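Local coordinates for mandelate racemase/muconate lactonizing enzyme family protein (Roseovarius nubinhibens ISM, PDB 3U4F) that belongs to the enolase superfamily, binds magnesium in a TIM-barrel active site and probably acts as a hydro-lyase, at residues R135-M141 with F163-R169; E150-K155 with T191-M196; G219-Q223 with A248-D252. One frame throughout, in Å; residues are numbered along the deposited sequence.

Contact 1: residues R135-M141 with F163-R169; sequences RAYASSM and FDAFKVR. With GAI (guanidine), chain F.
Ser140 O is gripped side-on by two nitrogens of Arg169: NE lies 2.7 Å from it, in the carbonyl plane, while NH2 reaches the same oxygen at 3.0 Å, tilted out of that plane. Held by this edge, the guanidinium turns NH2 toward the bound guanidine, whose N1 sits 2.9 Å from it, and Met141 SE approaches NH2 obliquely. Replacing this arginine by a leucine is likely to leave Ser140 O without both of its side-chain donors and to strip one wall from the guanidine pocket. Lys167 starts with CG anti to the backbone N (chi1 -174°) and bends at chi3, which carries NZ to a hydrogen bond with Tyr137 OH; along the way its CB and CD pass Tyr137 CE1. The same Lys167 NZ is 2.8 Å from guanidine N3 and forms a salt bridge with Glu231, a magnesium ligand. The backbones that carry these side chains are two neighbouring parallel strands of the TIM barrel, 132-139 and 165-169, joined through helix 147-161 as a beta-alpha-beta crossover. Their ladder consists of Ala138 N to Ala165 O, Lys167 N to Ala138 O (2.8 Å, nearly straight at 169°) and Ser140 N to Lys167 O. On the sheet face opposite Lys167, Ala138 CB stands over the centre of the Phe163 ring in a CH-pi contact, 3.9 Å from the centroid, and also touches Phe166 CD1. At the solvent-facing end, the extended Arg135 crosses Asp164 at about a right angle in a salt bridge that grips one oxygen side-on, NE (2.8 Å) and NH2 both donating to OD1; the guanidinium and carboxylate planes stand 80° apart.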
loop_
_atom_site.group_PDB
_atom_site.type_symbol
_atom_site.label_atom_id
_atom_site.label_comp_id
_atom_site.label_asym_id
_atom_site.label_seq_id
_atom_site.Cartn_x
_atom_site.Cartn_y
_atom_site.Cartn_z
ATOM N N ARG A 135 -29.206 7.261 -11.690
ATOM C CA ARG A 135 -29.189 6.285 -12.758
ATOM C C ARG A 135 -28.204 5.201 -12.412
ATOM O O ARG A 135 -27.091 5.510 -11.985
ATOM C CB ARG A 135 -28.712 6.939 -14.059
ATOM C CG ARG A 135 -28.733 5.986 -15.265
ATOM C CD ARG A 135 -28.292 6.735 -16.511
ATOM N NE ARG A 135 -28.280 5.872 -17.689
ATOM C CZ ARG A 135 -27.637 6.171 -18.821
ATOM N NH1 ARG A 135 -26.913 7.276 -18.904
ATOM N NH2 ARG A 135 -27.685 5.335 -19.847
ATOM N N ALA A 136 -28.588 3.942 -12.616
ATOM C CA ALA A 136 -27.648 2.842 -12.316
ATOM C C ALA A 136 -27.252 2.118 -13.598
ATOM O O ALA A 136 -28.052 2.030 -14.542
ATOM C CB ALA A 136 -28.272 1.867 -11.349
ATOM N N TYR A 137 -26.026 1.596 -13.650
ATOM C CA TYR A 137 -25.716 0.622 -14.687
ATOM C C TYR A 137 -25.574 -0.775 -14.095
ATOM O O TYR A 137 -25.004 -0.938 -13.012
ATOM C CB TYR A 137 -24.493 1.035 -15.524
ATOM C CG TYR A 137 -23.104 0.969 -14.880
ATOM C CD1 TYR A 137 -22.340 -0.194 -14.954
ATOM C CD2 TYR A 137 -22.526 2.113 -14.315
ATOM C CE1 TYR A 137 -21.032 -0.242 -14.404
ATOM C CE2 TYR A 137 -21.237 2.106 -13.791
ATOM C CZ TYR A 137 -20.485 0.919 -13.845
ATOM O OH TYR A 137 -19.196 0.897 -13.335
ATOM N N ALA A 138 -26.106 -1.765 -14.813
ATOM C CA ALA A 138 -26.007 -3.178 -14.465
ATOM C C ALA A 138 -24.580 -3.664 -14.716
ATOM O O ALA A 138 -24.101 -3.643 -15.838
ATOM C CB ALA A 138 -26.997 -3.991 -15.280
ATOM N N SER A 139 -23.885 -4.027 -13.655
ATOM C CA SER A 139 -22.484 -4.358 -13.780
ATOM C C SER A 139 -22.299 -5.871 -13.580
ATOM O O SER A 139 -22.529 -6.419 -12.493
ATOM C CB SER A 139 -21.636 -3.540 -12.808
ATOM O OG SER A 139 -20.258 -3.690 -13.079
ATOM N N SER A 140 -21.894 -6.529 -14.663
ATOM C CA SER A 140 -21.416 -7.898 -14.602
ATOM C C SER A 140 -19.974 -7.947 -14.073
ATOM O O SER A 140 -19.098 -7.187 -14.532
ATOM C CB SER A 140 -21.450 -8.518 -15.990
ATOM O OG SER A 140 -20.696 -9.727 -16.000
HETATM N N MSE A 141 -19.730 -8.877 -13.157
HETATM C CA MSE A 141 -18.388 -9.117 -12.617
HETATM C C MSE A 141 -17.680 -10.241 -13.363
HETATM O O MSE A 141 -16.475 -10.423 -13.194
HETATM C CB MSE A 141 -18.470 -9.481 -11.109
HETATM C CG MSE A 141 -19.184 -8.438 -10.254
HETATM SE SE MSE A 141 -18.211 -6.721 -10.366
HETATM C CE MSE A 141 -19.684 -5.450 -10.206
ATOM N N PHE A 163 -33.026 -1.089 -16.264
ATOM C CA PHE A 163 -31.659 -0.627 -16.571
ATOM C C PHE A 163 -31.584 -0.218 -18.044
ATOM O O PHE A 163 -32.182 -0.890 -18.881
ATOM C CB PHE A 163 -30.624 -1.754 -16.368
ATOM C CG PHE A 163 -30.428 -2.178 -14.935
ATOM C CD1 PHE A 163 -29.705 -1.379 -14.044
ATOM C CD2 PHE A 163 -30.931 -3.393 -14.485
ATOM C CE1 PHE A 163 -29.490 -1.798 -12.714
ATOM C CE2 PHE A 163 -30.727 -3.822 -13.160
ATOM C CZ PHE A 163 -30.014 -3.004 -12.268
ATOM N N ASP A 164 -30.841 0.849 -18.348
ATOM C CA ASP A 164 -30.575 1.236 -19.747
ATOM C C ASP A 164 -29.080 1.413 -20.006
ATOM O O ASP A 164 -28.688 2.020 -20.991
ATOM C CB ASP A 164 -31.341 2.508 -20.124
ATOM C CG ASP A 164 -30.826 3.765 -19.422
ATOM O OD1 ASP A 164 -29.860 3.726 -18.619
ATOM O OD2 ASP A 164 -31.421 4.837 -19.693
ATOM N N ALA A 165 -28.267 0.916 -19.073
ATOM C CA ALA A 165 -26.799 0.923 -19.165
ATOM C C ALA A 165 -26.265 -0.383 -18.581
ATOM O O ALA A 165 -26.786 -0.879 -17.570
ATOM C CB ALA A 165 -26.239 2.109 -18.387
ATOM N N PHE A 166 -25.224 -0.934 -19.202
ATOM C CA PHE A 166 -24.784 -2.307 -18.906
ATOM C C PHE A 166 -23.270 -2.397 -19.089
ATOM O O PHE A 166 -22.744 -1.943 -20.103
ATOM C CB PHE A 166 -25.448 -3.329 -19.846
ATOM C CG PHE A 166 -26.956 -3.214 -19.912
ATOM C CD1 PHE A 166 -27.755 -4.001 -19.101
ATOM C CD2 PHE A 166 -27.553 -2.315 -20.784
ATOM C CE1 PHE A 166 -29.151 -3.888 -19.147
ATOM C CE2 PHE A 166 -28.934 -2.165 -20.825
ATOM C CZ PHE A 166 -29.735 -2.958 -19.997
ATOM N N LYS A 167 -22.576 -2.979 -18.110
ATOM C CA LYS A 167 -21.122 -3.138 -18.232
ATOM C C LYS A 167 -20.737 -4.614 -18.240
ATOM O O LYS A 167 -21.195 -5.386 -17.380
ATOM C CB LYS A 167 -20.361 -2.373 -17.124
ATOM C CG LYS A 167 -18.839 -2.398 -17.307
ATOM C CD LYS A 167 -18.126 -1.428 -16.376
ATOM C CE LYS A 167 -17.856 -2.072 -15.031
ATOM N NZ LYS A 167 -17.197 -1.060 -14.169
ATOM N N VAL A 168 -19.894 -5.003 -19.202
ATOM C CA VAL A 168 -19.379 -6.371 -19.290
ATOM C C VAL A 168 -17.845 -6.341 -19.254
ATOM O O VAL A 168 -17.248 -5.274 -19.155
ATOM C CB VAL A 168 -19.910 -7.089 -20.583
ATOM C CG1 VAL A 168 -21.417 -7.091 -20.579
ATOM C CG2 VAL A 168 -19.373 -6.407 -21.799
ATOM N N ARG A 169 -17.206 -7.503 -19.294
ATOM C CA ARG A 169 -15.767 -7.589 -19.121
ATOM C C ARG A 169 -15.066 -7.890 -20.451
ATOM O O ARG A 169 -15.580 -8.659 -21.251
ATOM C CB ARG A 169 -15.439 -8.695 -18.137
ATOM C CG ARG A 169 -16.127 -8.524 -16.778
ATOM C CD ARG A 169 -15.470 -7.374 -15.977
ATOM N NE ARG A 169 -16.435 -6.783 -15.029
ATOM C CZ ARG A 169 -16.125 -5.835 -14.158
ATOM N NH1 ARG A 169 -14.857 -5.437 -14.045
ATOM N NH2 ARG A 169 -17.078 -5.294 -13.402
HETATM C C GAI F . -15.307 -2.893 -11.712
HETATM N N1 GAI F . -16.325 -3.545 -11.213
HETATM N N2 GAI F . -14.030 -3.403 -11.829
HETATM N N3 GAI F . -15.453 -1.617 -12.106
HETATM O O HOH W 1 -30.291 2.543 -15.980
#

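Contact 2: residues E150-K155 with T191-M196; sequences EAERMK and TMRREM
Lys155 and Glu195 lean obliquely across the gap between two helices and meet in a salt bridge, with Lys155 NZ 2.8 Å from Glu195 OE1 and nearly in line with that oxygen's C-O bond. A bend at chi3 (-85°) brings NZ round to Glu152 OE2 of its own helix as well, and Arg194 NE takes Glu195 OE2, extending the charges into a network. The ammonium probably offsets the repulsion between Glu152 OE2 and Glu195 OE1, which lie 4.0 Å apart with their carboxylate planes turned by 63°; Glu152 OE1 is also bridged by Arg156. Below these charges the selenomethionine side chains do the packing. Met192 folds its selenium against Ala151 CA and sends CE onto Met154 CG at 3.9 Å, the two chains crossing at about a right angle. Met196 crosses Lys155 obliquely, its SE 3.8 Å from Lys155 CG, and also touches Met154 CB. Ala151 is small and points at the other helix, and Ala151 CB and Glu195 CB come within 3.8 Å. The segment axes pass 9.8 Å apart at 38°, as neighbouring helices on the outside of the barrel; inward, Met154 and Met196 rest on Phe166 of strand 165-169, and Met192 on Leu202 of strand 201-205.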
loop_
_atom_site.group_PDB
_atom_site.type_symbol
_atom_site.label_atom_id
_atom_site.label_comp_id
_atom_site.label_asym_id
_atom_site.label_seq_id
_atom_site.Cartn_x
_atom_site.Cartn_y
_atom_site.Cartn_z
ATOM N N GLU A 150 -24.386 -13.732 -21.275
ATOM C CA GLU A 150 -24.277 -12.364 -20.766
ATOM C C GLU A 150 -25.376 -11.467 -21.352
ATOM O O GLU A 150 -26.088 -10.784 -20.608
ATOM C CB GLU A 150 -22.871 -11.804 -21.059
ATOM C CG GLU A 150 -22.604 -10.448 -20.453
ATOM C CD GLU A 150 -22.276 -10.526 -18.958
ATOM O OE1 GLU A 150 -21.091 -10.326 -18.613
ATOM O OE2 GLU A 150 -23.190 -10.788 -18.145
ATOM N N ALA A 151 -25.534 -11.483 -22.681
ATOM C CA ALA A 151 -26.622 -10.740 -23.321
ATOM C C ALA A 151 -27.982 -11.156 -22.762
ATOM O O ALA A 151 -28.834 -10.309 -22.509
ATOM C CB ALA A 151 -26.601 -10.937 -24.861
ATOM N N GLU A 152 -28.197 -12.460 -22.602
ATOM C CA GLU A 152 -29.534 -12.941 -22.235
ATOM C C GLU A 152 -29.936 -12.492 -20.833
ATOM O O GLU A 152 -31.067 -12.060 -20.628
ATOM C CB GLU A 152 -29.667 -14.459 -22.392
ATOM C CG GLU A 152 -29.750 -14.949 -23.861
ATOM C CD GLU A 152 -30.784 -14.176 -24.705
ATOM O OE1 GLU A 152 -31.971 -14.122 -24.305
ATOM O OE2 GLU A 152 -30.405 -13.601 -25.753
ATOM N N ARG A 153 -29.012 -12.591 -19.870
ATOM C CA ARG A 153 -29.308 -12.094 -18.521
ATOM C C ARG A 153 -29.466 -10.569 -18.450
ATOM O O ARG A 153 -30.312 -10.075 -17.688
ATOM C CB ARG A 153 -28.315 -12.615 -17.474
ATOM C CG ARG A 153 -26.888 -12.035 -17.533
ATOM C CD ARG A 153 -26.243 -12.183 -16.131
ATOM N NE ARG A 153 -24.825 -11.822 -16.101
ATOM C CZ ARG A 153 -24.032 -11.964 -15.038
ATOM N NH1 ARG A 153 -24.503 -12.438 -13.879
ATOM N NH2 ARG A 153 -22.761 -11.621 -15.133
HETATM N N MSE A 154 -28.690 -9.817 -19.236
HETATM C CA MSE A 154 -28.884 -8.358 -19.264
HETATM C C MSE A 154 -30.277 -7.997 -19.787
HETATM O O MSE A 154 -30.909 -7.089 -19.254
HETATM C CB MSE A 154 -27.813 -7.625 -20.069
HETATM C CG MSE A 154 -26.411 -7.683 -19.484
HETATM SE SE MSE A 154 -26.304 -7.197 -17.568
HETATM C CE MSE A 154 -24.361 -6.998 -17.478
ATOM N N LYS A 155 -30.756 -8.705 -20.814
ATOM C CA LYS A 155 -32.149 -8.506 -21.266
ATOM C C LYS A 155 -33.159 -8.806 -20.151
ATOM O O LYS A 155 -34.095 -8.033 -19.950
ATOM C CB LYS A 155 -32.473 -9.312 -22.534
ATOM C CG LYS A 155 -31.720 -8.813 -23.750
ATOM C CD LYS A 155 -32.191 -9.450 -25.042
ATOM C CE LYS A 155 -31.492 -10.755 -25.263
ATOM N NZ LYS A 155 -31.576 -11.242 -26.674
ATOM N N THR A 191 -21.750 -8.518 -29.987
ATOM C CA THR A 191 -22.902 -9.247 -29.426
ATOM C C THR A 191 -23.780 -8.392 -28.510
ATOM O O THR A 191 -25.021 -8.441 -28.591
ATOM C CB THR A 191 -22.465 -10.491 -28.663
ATOM O OG1 THR A 191 -21.935 -11.443 -29.580
ATOM C CG2 THR A 191 -23.638 -11.123 -27.929
HETATM N N MSE A 192 -23.146 -7.615 -27.638
HETATM C CA MSE A 192 -23.906 -6.709 -26.778
HETATM C C MSE A 192 -24.656 -5.644 -27.571
HETATM O O MSE A 192 -25.800 -5.363 -27.281
HETATM C CB MSE A 192 -23.012 -6.046 -25.727
HETATM C CG MSE A 192 -22.422 -7.037 -24.707
HETATM SE SE MSE A 192 -23.775 -8.085 -23.725
HETATM C CE MSE A 192 -24.732 -6.640 -22.865
ATOM N N ARG A 193 -24.015 -5.035 -28.551
ATOM C CA ARG A 193 -24.691 -4.004 -29.308
ATOM C C ARG A 193 -25.847 -4.580 -30.137
ATOM O O ARG A 193 -26.919 -3.968 -30.225
ATOM C CB ARG A 193 -23.729 -3.230 -30.199
ATOM C CG ARG A 193 -24.390 -2.124 -31.071
ATOM C CD ARG A 193 -25.248 -1.103 -30.256
ATOM N NE ARG A 193 -24.469 -0.317 -29.286
ATOM C CZ ARG A 193 -24.968 0.303 -28.206
ATOM N NH1 ARG A 193 -26.265 0.221 -27.904
ATOM N NH2 ARG A 193 -24.161 1.003 -27.415
ATOM N N ARG A 194 -25.615 -5.746 -30.735
ATOM C CA ARG A 194 -26.646 -6.390 -31.544
ATOM C C ARG A 194 -27.841 -6.708 -30.651
ATOM O O ARG A 194 -28.962 -6.244 -30.907
ATOM C CB ARG A 194 -26.116 -7.656 -32.226
ATOM C CG ARG A 194 -27.216 -8.471 -32.947
ATOM C CD ARG A 194 -26.677 -9.742 -33.580
ATOM N NE ARG A 194 -26.426 -10.795 -32.583
ATOM C CZ ARG A 194 -25.214 -11.253 -32.262
ATOM N NH1 ARG A 194 -24.132 -10.765 -32.868
ATOM N NH2 ARG A 194 -25.083 -12.213 -31.349
ATOM N N GLU A 195 -27.586 -7.457 -29.584
ATOM C CA GLU A 195 -28.645 -7.980 -28.728
ATOM C C GLU A 195 -29.361 -6.939 -27.865
ATOM O O GLU A 195 -30.559 -7.075 -27.593
ATOM C CB GLU A 195 -28.126 -9.153 -27.878
ATOM C CG GLU A 195 -27.626 -10.373 -28.683
ATOM C CD GLU A 195 -28.741 -11.099 -29.459
ATOM O OE1 GLU A 195 -29.856 -11.246 -28.912
ATOM O OE2 GLU A 195 -28.491 -11.542 -30.611
HETATM N N MSE A 196 -28.648 -5.905 -27.422
HETATM C CA MSE A 196 -29.287 -4.905 -26.563
HETATM C C MSE A 196 -29.955 -3.794 -27.354
HETATM O O MSE A 196 -30.720 -3.026 -26.785
HETATM C CB MSE A 196 -28.302 -4.292 -25.550
HETATM C CG MSE A 196 -27.531 -5.306 -24.711
HETATM SE SE MSE A 196 -28.618 -6.625 -23.756
HETATM C CE MSE A 196 -29.739 -5.383 -22.706
#

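Contact 3: residues G219-Q223 with A248-D252; sequences GKLLQ and ALDID. With MG (magnesium ion), chain G.
A second magnesium site, apart from the one at the guanidine pocket, lies at the loop that leads from helix 239-248 into strand 253-255, and this contact backs that loop with the neighbouring helix 212-224. Leu249, the first residue to leave helical geometry, gives its carbonyl oxygen to the magnesium at 2.1 Å; four waters and the backbone oxygen of Ser246 complete the coordination. One of those waters also donates to Ile251 O at 2.7 Å, so the loop is tied to the ion directly and through its hydration shell. The Leu249 side chain points toward the helix: CD1 rests 3.6 Å from Gly219 CA, and CD2 meets the aliphatic Lys220 CD at 3.9 Å as the two chains pass at a slant. Gly219 has no side chain where one would run into Leu249 CD1, which lets the leucine lie directly on the helix backbone. Two residues on, Ile251 has CG1 anti to its backbone N (chi1 -175°), which puts CD1 3.8 Å from Leu222 CB. Gln223 lies across the loop with its CG 3.8 Å from Ile251 CB and its terminal amide beside the backbone of Asp250 and Ile251. The chemistry thus divides by side: carbonyls and water hold the magnesium, while apolar groups and the Gln223 side chain seat the loop on the helix.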
loop_
_atom_site.group_PDB
_atom_site.type_symbol
_atom_site.label_atom_id
_atom_site.label_comp_id
_atom_site.label_asym_id
_atom_site.label_seq_id
_atom_site.Cartn_x
_atom_site.Cartn_y
_atom_site.Cartn_z
ATOM N N GLY A 219 -10.264 -0.448 -28.433
ATOM C CA GLY A 219 -10.967 0.833 -28.389
ATOM C C GLY A 219 -11.632 1.204 -29.710
ATOM O O GLY A 219 -12.725 1.790 -29.725
ATOM N N LYS A 220 -10.981 0.869 -30.824
ATOM C CA LYS A 220 -11.594 1.076 -32.162
ATOM C C LYS A 220 -12.822 0.217 -32.394
ATOM O O LYS A 220 -13.810 0.691 -32.960
ATOM C CB LYS A 220 -10.611 0.768 -33.305
ATOM C CG LYS A 220 -9.284 1.446 -33.200
ATOM C CD LYS A 220 -9.397 2.916 -33.043
ATOM C CE LYS A 220 -8.012 3.507 -33.015
ATOM N NZ LYS A 220 -7.256 3.147 -34.249
ATOM N N LEU A 221 -12.751 -1.050 -32.003
ATOM C CA LEU A 221 -13.892 -1.954 -32.096
ATOM C C LEU A 221 -15.055 -1.445 -31.214
ATOM O O LEU A 221 -16.220 -1.496 -31.607
ATOM C CB LEU A 221 -13.482 -3.368 -31.670
ATOM C CG LEU A 221 -14.515 -4.502 -31.682
ATOM C CD1 LEU A 221 -15.017 -4.796 -33.122
ATOM C CD2 LEU A 221 -13.916 -5.781 -31.080
ATOM N N LEU A 222 -14.736 -0.983 -30.007
ATOM C CA LEU A 222 -15.761 -0.453 -29.085
ATOM C C LEU A 222 -16.447 0.764 -29.721
ATOM O O LEU A 222 -17.682 0.898 -29.692
ATOM C CB LEU A 222 -15.089 -0.024 -27.768
ATOM C CG LEU A 222 -14.483 -1.134 -26.913
ATOM C CD1 LEU A 222 -13.756 -0.527 -25.713
ATOM C CD2 LEU A 222 -15.545 -2.101 -26.474
ATOM N N GLN A 223 -15.641 1.647 -30.293
ATOM C CA GLN A 223 -16.151 2.821 -31.004
ATOM C C GLN A 223 -17.052 2.425 -32.180
ATOM O O GLN A 223 -18.126 3.006 -32.332
ATOM C CB GLN A 223 -15.002 3.709 -31.452
ATOM C CG GLN A 223 -14.338 4.446 -30.283
ATOM C CD GLN A 223 -13.068 5.176 -30.660
ATOM O OE1 GLN A 223 -12.518 4.985 -31.760
ATOM N NE2 GLN A 223 -12.582 5.997 -29.760
ATOM N N ALA A 248 -5.311 8.355 -27.860
ATOM C CA ALA A 248 -5.606 7.772 -29.174
ATOM C C ALA A 248 -7.102 7.542 -29.446
ATOM O O ALA A 248 -7.500 7.385 -30.604
ATOM C CB ALA A 248 -4.816 6.448 -29.381
ATOM N N LEU A 249 -7.923 7.494 -28.400
ATOM C CA LEU A 249 -9.348 7.140 -28.567
ATOM C C LEU A 249 -10.316 8.293 -28.302
ATOM O O LEU A 249 -10.047 9.152 -27.485
ATOM C CB LEU A 249 -9.741 5.965 -27.674
ATOM C CG LEU A 249 -8.962 4.676 -27.940
ATOM C CD1 LEU A 249 -9.299 3.622 -26.859
ATOM C CD2 LEU A 249 -9.312 4.139 -29.328
ATOM N N ASP A 250 -11.440 8.278 -29.007
ATOM C CA ASP A 250 -12.551 9.170 -28.719
ATOM C C ASP A 250 -13.432 8.633 -27.587
ATOM O O ASP A 250 -13.993 9.434 -26.843
ATOM C CB ASP A 250 -13.420 9.387 -29.952
ATOM C CG ASP A 250 -12.679 10.097 -31.061
ATOM O OD1 ASP A 250 -11.954 11.075 -30.766
ATOM O OD2 ASP A 250 -12.831 9.665 -32.215
ATOM N N ILE A 251 -13.584 7.315 -27.476
ATOM C CA ILE A 251 -14.380 6.726 -26.374
ATOM C C ILE A 251 -13.751 7.154 -25.032
ATOM O O ILE A 251 -12.525 7.265 -24.937
ATOM C CB ILE A 251 -14.502 5.177 -26.513
ATOM C CG1 ILE A 251 -15.436 4.573 -25.432
ATOM C CG2 ILE A 251 -13.097 4.517 -26.601
ATOM C CD1 ILE A 251 -15.858 3.118 -25.734
ATOM N N ASP A 252 -14.587 7.445 -24.025
ATOM C CA ASP A 252 -14.102 7.747 -22.675
ATOM C C ASP A 252 -13.334 6.545 -22.147
ATOM O O ASP A 252 -13.852 5.410 -22.163
ATOM C CB ASP A 252 -15.262 8.012 -21.692
ATOM C CG ASP A 252 -15.858 9.412 -21.816
ATOM O OD1 ASP A 252 -15.230 10.317 -22.411
ATOM O OD2 ASP A 252 -16.971 9.600 -21.284
HETATM MG MG MG G . -9.538 10.186 -25.755
HETATM O O HOH W 2 -11.402 11.260 -25.909
HETATM O O HOH W 3 -10.377 8.750 -24.470
HETATM O O HOH W 4 -9.099 11.436 -24.091
HETATM O O HOH W 5 -8.805 11.730 -27.098
#

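The three contacts illustrate how a TIM barrel is built from repeated strand-helix steps, here in the enolase superfamily. Contact 1 belongs to the inner sheet, and contact 2 to the helices outside it; their centres are 11 Å apart, and they touch where Ser140 OG meets Glu150 OE1. Their segments alternate along the chain, because helix 147-161 joins the two strands of contact 1. Contact 3 follows later in sequence, with its centre about 19 Å from that of contact 1 and 20 Å from that of contact 2, and touches neither. Contact 1 faces the guanidine pocket and the magnesium there, whereas contact 3 adjoins the separate outer ion.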